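Local coordinates for protein GTPase subunit of restriction endonuclease (Thermococcus gammatolerans, PDB 6P0F) that probably recognises modified DNA through an N-terminal YTH-type domain and so directs a GTP-driven restriction endonuclease to its target, at residues E2-I7 with K67-L72; L72-K77 with Y151-G156. One frame throughout, in Å; residues are numbered along the deposited sequence.

Contact 1: E2-I7 with K67-L72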
loop_
_atom_site.group_PDB
_atom_site.type_symbol
_atom_site.label_atom_id
_atom_site.label_comp_id
_atom_site.label_asym_id
_atom_site.label_seq_id
_atom_site.Cartn_x
_atom_site.Cartn_y
_atom_site.Cartn_z
ATOM N N GLU A 2 5.222 -17.561 5.561
ATOM C CA GLU A 2 6.521 -17.129 5.073
ATOM C C GLU A 2 6.528 -15.660 4.661
ATOM O O GLU A 2 7.602 -15.058 4.547
ATOM C CB GLU A 2 6.956 -18.005 3.901
ATOM C CG GLU A 2 8.449 -17.962 3.648
ATOM C CD GLU A 2 9.258 -18.564 4.782
ATOM O OE1 GLU A 2 10.379 -18.070 5.036
ATOM O OE2 GLU A 2 8.765 -19.512 5.427
ATOM N N ASN A 3 5.363 -15.055 4.479
ATOM C CA ASN A 3 5.288 -13.641 4.146
ATOM C C ASN A 3 4.356 -12.952 5.132
ATOM O O ASN A 3 3.781 -13.573 6.030
ATOM C CB ASN A 3 4.817 -13.442 2.709
ATOM C CG ASN A 3 3.747 -14.433 2.311
ATOM O OD1 ASN A 3 2.717 -14.534 2.971
ATOM N ND2 ASN A 3 3.992 -15.193 1.236
ATOM N N GLN A 4 4.256 -11.640 4.984
ATOM C CA GLN A 4 3.539 -10.798 5.916
ATOM C C GLN A 4 2.391 -10.094 5.207
ATOM O O GLN A 4 2.397 -9.906 3.995
ATOM C CB GLN A 4 4.491 -9.794 6.557
ATOM C CG GLN A 4 5.623 -10.474 7.320
ATOM C CD GLN A 4 6.700 -9.539 7.775
ATOM O OE1 GLN A 4 7.085 -9.551 8.947
ATOM N NE2 GLN A 4 7.207 -8.712 6.861
ATOM N N LEU A 5 1.389 -9.723 5.997
ATOM C CA LEU A 5 0.237 -8.973 5.525
ATOM C C LEU A 5 0.163 -7.681 6.325
ATOM O O LEU A 5 0.167 -7.709 7.564
ATOM C CB LEU A 5 -1.057 -9.770 5.666
ATOM C CG LEU A 5 -2.382 -9.053 5.395
ATOM C CD1 LEU A 5 -2.364 -8.561 3.924
ATOM C CD2 LEU A 5 -3.573 -9.962 5.689
ATOM N N PHE A 6 0.129 -6.547 5.621
ATOM C CA PHE A 6 0.027 -5.232 6.227
ATOM C C PHE A 6 -1.257 -4.550 5.779
ATOM O O PHE A 6 -1.783 -4.847 4.703
ATOM C CB PHE A 6 1.221 -4.360 5.848
ATOM C CG PHE A 6 2.522 -4.927 6.278
ATOM C CD1 PHE A 6 2.971 -4.748 7.574
ATOM C CD2 PHE A 6 3.291 -5.672 5.400
ATOM C CE1 PHE A 6 4.175 -5.288 7.992
ATOM C CE2 PHE A 6 4.513 -6.197 5.815
ATOM C CZ PHE A 6 4.933 -6.021 7.137
ATOM N N ILE A 7 -1.767 -3.654 6.634
ATOM C CA ILE A 7 -2.891 -2.778 6.303
ATOM C C ILE A 7 -2.392 -1.342 6.309
ATOM O O ILE A 7 -1.773 -0.888 7.283
ATOM C CB ILE A 7 -4.061 -2.925 7.288
ATOM C CG1 ILE A 7 -4.666 -4.312 7.198
ATOM C CG2 ILE A 7 -5.120 -1.845 7.025
ATOM C CD1 ILE A 7 -5.504 -4.646 8.424
ATOM N N LYS A 67 9.750 -7.738 -0.180
ATOM C CA LYS A 67 9.085 -8.187 -1.395
ATOM C C LYS A 67 8.412 -9.535 -1.159
ATOM O O LYS A 67 8.842 -10.353 -0.323
ATOM C CB LYS A 67 10.057 -8.224 -2.571
ATOM C CG LYS A 67 11.242 -9.100 -2.386
ATOM C CD LYS A 67 12.142 -9.041 -3.636
ATOM C CE LYS A 67 13.300 -9.985 -3.401
ATOM N NZ LYS A 67 14.190 -10.032 -4.568
ATOM N N GLY A 68 7.252 -9.702 -1.784
ATOM C CA GLY A 68 6.405 -10.848 -1.559
ATOM C C GLY A 68 5.343 -10.652 -0.500
ATOM O O GLY A 68 4.382 -11.430 -0.459
ATOM N N ASP A 69 5.503 -9.639 0.350
ATOM C CA ASP A 69 4.501 -9.295 1.347
ATOM C C ASP A 69 3.269 -8.704 0.653
ATOM O O ASP A 69 3.334 -8.168 -0.463
ATOM C CB ASP A 69 5.079 -8.325 2.360
ATOM C CG ASP A 69 6.092 -8.979 3.304
ATOM O OD1 ASP A 69 6.196 -10.246 3.276
ATOM O OD2 ASP A 69 6.746 -8.221 4.060
HETATM N N MSE A 70 2.143 -8.787 1.335
HETATM C CA MSE A 70 0.859 -8.365 0.805
HETATM C C MSE A 70 0.400 -7.131 1.579
HETATM O O MSE A 70 0.623 -7.014 2.785
HETATM C CB MSE A 70 -0.143 -9.500 0.921
HETATM C CG MSE A 70 0.158 -10.537 -0.091
HETATM SE SE MSE A 70 -0.814 -12.125 0.352
HETATM C CE MSE A 70 -2.483 -11.355 0.862
ATOM N N VAL A 71 -0.273 -6.221 0.869
ATOM C CA VAL A 71 -0.762 -4.974 1.456
ATOM C C VAL A 71 -2.246 -4.837 1.143
ATOM O O VAL A 71 -2.653 -4.892 -0.026
ATOM C CB VAL A 71 0.009 -3.754 0.932
ATOM C CG1 VAL A 71 -0.623 -2.495 1.522
ATOM C CG2 VAL A 71 1.495 -3.824 1.276
ATOM N N LEU A 72 -3.054 -4.652 2.187
ATOM C CA LEU A 72 -4.443 -4.228 2.050
ATOM C C LEU A 72 -4.450 -2.716 2.246
ATOM O O LEU A 72 -4.110 -2.233 3.327
ATOM C CB LEU A 72 -5.344 -4.885 3.092
ATOM C CG LEU A 72 -5.613 -6.369 2.826
ATOM C CD1 LEU A 72 -6.075 -6.992 4.140
ATOM C CD2 LEU A 72 -6.604 -6.601 1.717
#

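Contact 2: L72-K77 with Y151-G156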
loop_
_atom_site.group_PDB
_atom_site.type_symbol
_atom_site.label_atom_id
_atom_site.label_comp_id
_atom_site.label_asym_id
_atom_site.label_seq_id
_atom_site.Cartn_x
_atom_site.Cartn_y
_atom_site.Cartn_z
ATOM N N LEU A 72 -3.054 -4.652 2.187
ATOM C CA LEU A 72 -4.443 -4.228 2.050
ATOM C C LEU A 72 -4.450 -2.716 2.246
ATOM O O LEU A 72 -4.110 -2.233 3.327
ATOM C CB LEU A 72 -5.344 -4.885 3.092
ATOM C CG LEU A 72 -5.613 -6.369 2.826
ATOM C CD1 LEU A 72 -6.075 -6.992 4.140
ATOM C CD2 LEU A 72 -6.604 -6.601 1.717
ATOM N N PHE A 73 -4.758 -1.975 1.194
ATOM C CA PHE A 73 -4.971 -0.534 1.305
ATOM C C PHE A 73 -6.440 -0.330 1.648
ATOM O O PHE A 73 -7.327 -0.639 0.844
ATOM C CB PHE A 73 -4.624 0.177 -0.000
ATOM C CG PHE A 73 -3.175 0.234 -0.311
ATOM C CD1 PHE A 73 -2.332 1.146 0.286
ATOM C CD2 PHE A 73 -2.654 -0.628 -1.265
ATOM C CE1 PHE A 73 -0.990 1.197 -0.055
ATOM C CE2 PHE A 73 -1.300 -0.575 -1.613
ATOM C CZ PHE A 73 -0.481 0.332 -1.014
ATOM N N TYR A 74 -6.711 0.174 2.851
ATOM C CA TYR A 74 -8.042 0.593 3.243
ATOM C C TYR A 74 -8.219 2.050 2.833
ATOM O O TYR A 74 -7.348 2.859 3.119
ATOM C CB TYR A 74 -8.185 0.479 4.761
ATOM C CG TYR A 74 -8.393 -0.884 5.366
ATOM C CD1 TYR A 74 -8.185 -2.050 4.644
ATOM C CD2 TYR A 74 -8.804 -0.991 6.683
ATOM C CE1 TYR A 74 -8.385 -3.294 5.225
ATOM C CE2 TYR A 74 -9.015 -2.231 7.276
ATOM C CZ TYR A 74 -8.788 -3.370 6.550
ATOM O OH TYR A 74 -9.007 -4.601 7.136
ATOM N N VAL A 75 -9.328 2.380 2.174
ATOM C CA VAL A 75 -9.558 3.738 1.680
ATOM C C VAL A 75 -10.885 4.233 2.241
ATOM O O VAL A 75 -11.935 3.627 1.999
ATOM C CB VAL A 75 -9.554 3.783 0.146
ATOM C CG1 VAL A 75 -9.777 5.221 -0.341
ATOM C CG2 VAL A 75 -8.246 3.200 -0.404
ATOM N N GLY A 76 -10.855 5.354 2.953
ATOM C CA GLY A 76 -12.068 5.858 3.564
ATOM C C GLY A 76 -11.771 7.131 4.334
ATOM O O GLY A 76 -10.628 7.579 4.400
ATOM N N LYS A 77 -12.819 7.662 4.962
ATOM C CA LYS A 77 -12.752 8.927 5.702
ATOM C C LYS A 77 -12.277 8.648 7.125
ATOM O O LYS A 77 -12.983 8.011 7.922
ATOM C CB LYS A 77 -14.123 9.594 5.662
ATOM C CG LYS A 77 -14.321 10.758 6.599
ATOM C CD LYS A 77 -13.477 11.937 6.200
ATOM C CE LYS A 77 -13.911 13.154 7.032
ATOM N NZ LYS A 77 -14.671 14.164 6.222
ATOM N N TYR A 151 -12.170 -0.496 12.083
ATOM C CA TYR A 151 -10.725 -0.452 12.244
ATOM C C TYR A 151 -10.044 0.100 10.990
ATOM O O TYR A 151 -10.278 -0.367 9.872
ATOM C CB TYR A 151 -10.212 -1.850 12.554
ATOM C CG TYR A 151 -8.718 -1.974 12.732
ATOM C CD1 TYR A 151 -8.037 -1.204 13.648
ATOM C CD2 TYR A 151 -7.999 -2.891 11.983
ATOM C CE1 TYR A 151 -6.670 -1.328 13.802
ATOM C CE2 TYR A 151 -6.654 -3.050 12.146
ATOM C CZ TYR A 151 -5.978 -2.262 13.027
ATOM O OH TYR A 151 -4.615 -2.432 13.155
ATOM N N PHE A 152 -9.172 1.085 11.195
ATOM C CA PHE A 152 -8.618 1.885 10.092
ATOM C C PHE A 152 -7.260 2.398 10.539
ATOM O O PHE A 152 -7.076 3.594 10.816
ATOM C CB PHE A 152 -9.590 3.019 9.729
ATOM C CG PHE A 152 -9.283 3.752 8.441
ATOM C CD1 PHE A 152 -8.987 3.092 7.291
ATOM C CD2 PHE A 152 -9.356 5.133 8.381
ATOM C CE1 PHE A 152 -8.733 3.783 6.116
ATOM C CE2 PHE A 152 -9.103 5.820 7.215
ATOM C CZ PHE A 152 -8.773 5.142 6.073
ATOM N N PRO A 153 -6.263 1.513 10.611
ATOM C CA PRO A 153 -4.943 1.934 11.079
ATOM C C PRO A 153 -4.223 2.752 10.026
ATOM O O PRO A 153 -4.404 2.560 8.820
ATOM C CB PRO A 153 -4.213 0.615 11.349
ATOM C CG PRO A 153 -4.799 -0.329 10.338
ATOM C CD PRO A 153 -6.271 0.089 10.194
ATOM N N ILE A 154 -3.370 3.669 10.490
ATOM C CA ILE A 154 -2.460 4.307 9.538
ATOM C C ILE A 154 -1.540 3.271 8.910
ATOM O O ILE A 154 -1.339 3.255 7.686
ATOM C CB ILE A 154 -1.681 5.444 10.217
ATOM C CG1 ILE A 154 -2.621 6.637 10.419
ATOM C CG2 ILE A 154 -0.518 5.865 9.356
ATOM C CD1 ILE A 154 -2.022 7.728 11.244
ATOM N N ALA A 155 -0.989 2.369 9.727
ATOM C CA ALA A 155 -0.182 1.253 9.263
ATOM C C ALA A 155 -0.300 0.136 10.282
ATOM O O ALA A 155 0.050 0.333 11.452
ATOM C CB ALA A 155 1.277 1.655 9.084
ATOM N N GLY A 156 -0.789 -1.015 9.847
ATOM C CA GLY A 156 -0.972 -2.154 10.730
ATOM C C GLY A 156 -0.325 -3.414 10.191
ATOM O O GLY A 156 -0.149 -3.586 8.981
#

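Contact 1: E2-I7 with K67-L72
Residues Leu5, Phe6 and Ile7 pair in parallel register with Met70, Val71 and Leu72, the short strand axes lying 4.7 Å apart and their directions differing by 25°. The bonds alternate as parallel pairing requires: Met70 N donates to Gln4 O, Phe6 N to Met70 O, and Leu72 N to Phe6 O, the last at 2.8 Å. This is the parallel pair of a mixed sheet whose other strand pairs are antiparallel, and the chain between the two strands, with helices 15-26 and 39-45, has to return to the same end of the sheet.

Where the strands begin, Asp69 carries the polar contact. Its CG lies beside its own backbone N (chi1 -72°), and the carboxylate reaches back to Gln4 with both oxygens. Gln4 N comes to Asp69 OD1 from well above the carboxylate plane, at 2.9 Å. Gln4 NE2, on a chain extended beyond CG and running alongside the aspartate, meets OD2 of Asp69 on the syn side at 2.9 Å, tilted out of the carboxylate plane, although the oxygen itself lies in the plane of the glutamine amide. Gln4 NE2 also donates to Lys64 O, while Asp66 N gives OD2 a further bond. The Phe6 ring turns its edge to the same oxygen, with CE2 3.5 Å from Asp69 OD2.

Leu5, Ile7, Met70 (a selenomethionine) and Leu72 share one apolar face. Leu5 CD1 touches Met70 CB at 3.9 Å and Leu72 CD1 at 4.0 Å, and helix 160-174 covers Leu5 and Met70 through Leu170.

Three N-H donors thus converge on a buried carboxylate, which would favour its ionised form and fix its rotation just ahead of the paired strands.

Contact 2: L72-K77 with Y151-G156
Tyr74 and Phe152 meet in a buried contact of aromatic rings with apolar carbons and backbone carbonyls, set between the C-terminal half of strand 70-76 and the loop that leads into strand 155-158. The two side chains run past one another with opposite headings, so that the phenylalanine ring reaches the root of the tyrosine and the backbone beyond it. Phe152 CE1 lies 3.6 Å from Tyr74 CB and 3.4 Å from Tyr74 O, that carbonyl oxygen standing at the ring edge near its plane. With CG anti to its own backbone N (chi1 -168°), the bond from CB to CG of Phe152 heads for strand 70-76, and the ring follows it there. Farther along, CZ of Phe152 comes within 3.5 Å of Gly76 O.

In this YTH-type domain, strand 5-11 lies between strands 70-76 and 155-158 in the mixed sheet, so the loop 151-153 meets strand 70-76 by packing and not by strand pairing. Helix 138-145 packs on both aromatics, with Ile138 touching Tyr74 and Phe152 alike. An alanine in place of Phe152 would probably open a gap against Tyr74 CB, Gly76 and Ile138, leaving the tyrosine less firmly held on that side.

The rim of the tyrosine ring also meets a polar atom, Tyr151 O, which lies in the ring plane 3.4 Å from Tyr74 CE2. Asn142 ties the same two residues together: its OD1 is hydrogen-bonded to Tyr74 OH, and its ND2 donates to Tyr151 O. Pro153 CD sits over the centre of the Tyr151 ring, 3.6 Å above its plane. Phe152 O accepts a hydrogen bond from Arg78 NH1, which ties the loop to the residue that follows Lys77.

In the fold
Contact 1 hands strand 70-76 over to contact 2 at Leu72, their centres 14 Å apart. Ile7 joins them a second time. Its carbonyl O lies 2.7 Å from Gly156 N, a probable hydrogen bond in the antiparallel pairing of strands 5-11 and 155-158. Its side chain touches both segments of contact 2, with Ile7 CG2 3.7 Å from Pro153 CG and Ile7 CD1 3.7 Å from Tyr74 OH. Within contact 2, a bound MES molecule approaches the Tyr151 side chain to about 3 Å between nearest atoms; it probably came from the crystallisation liquor, but may mark a pocket.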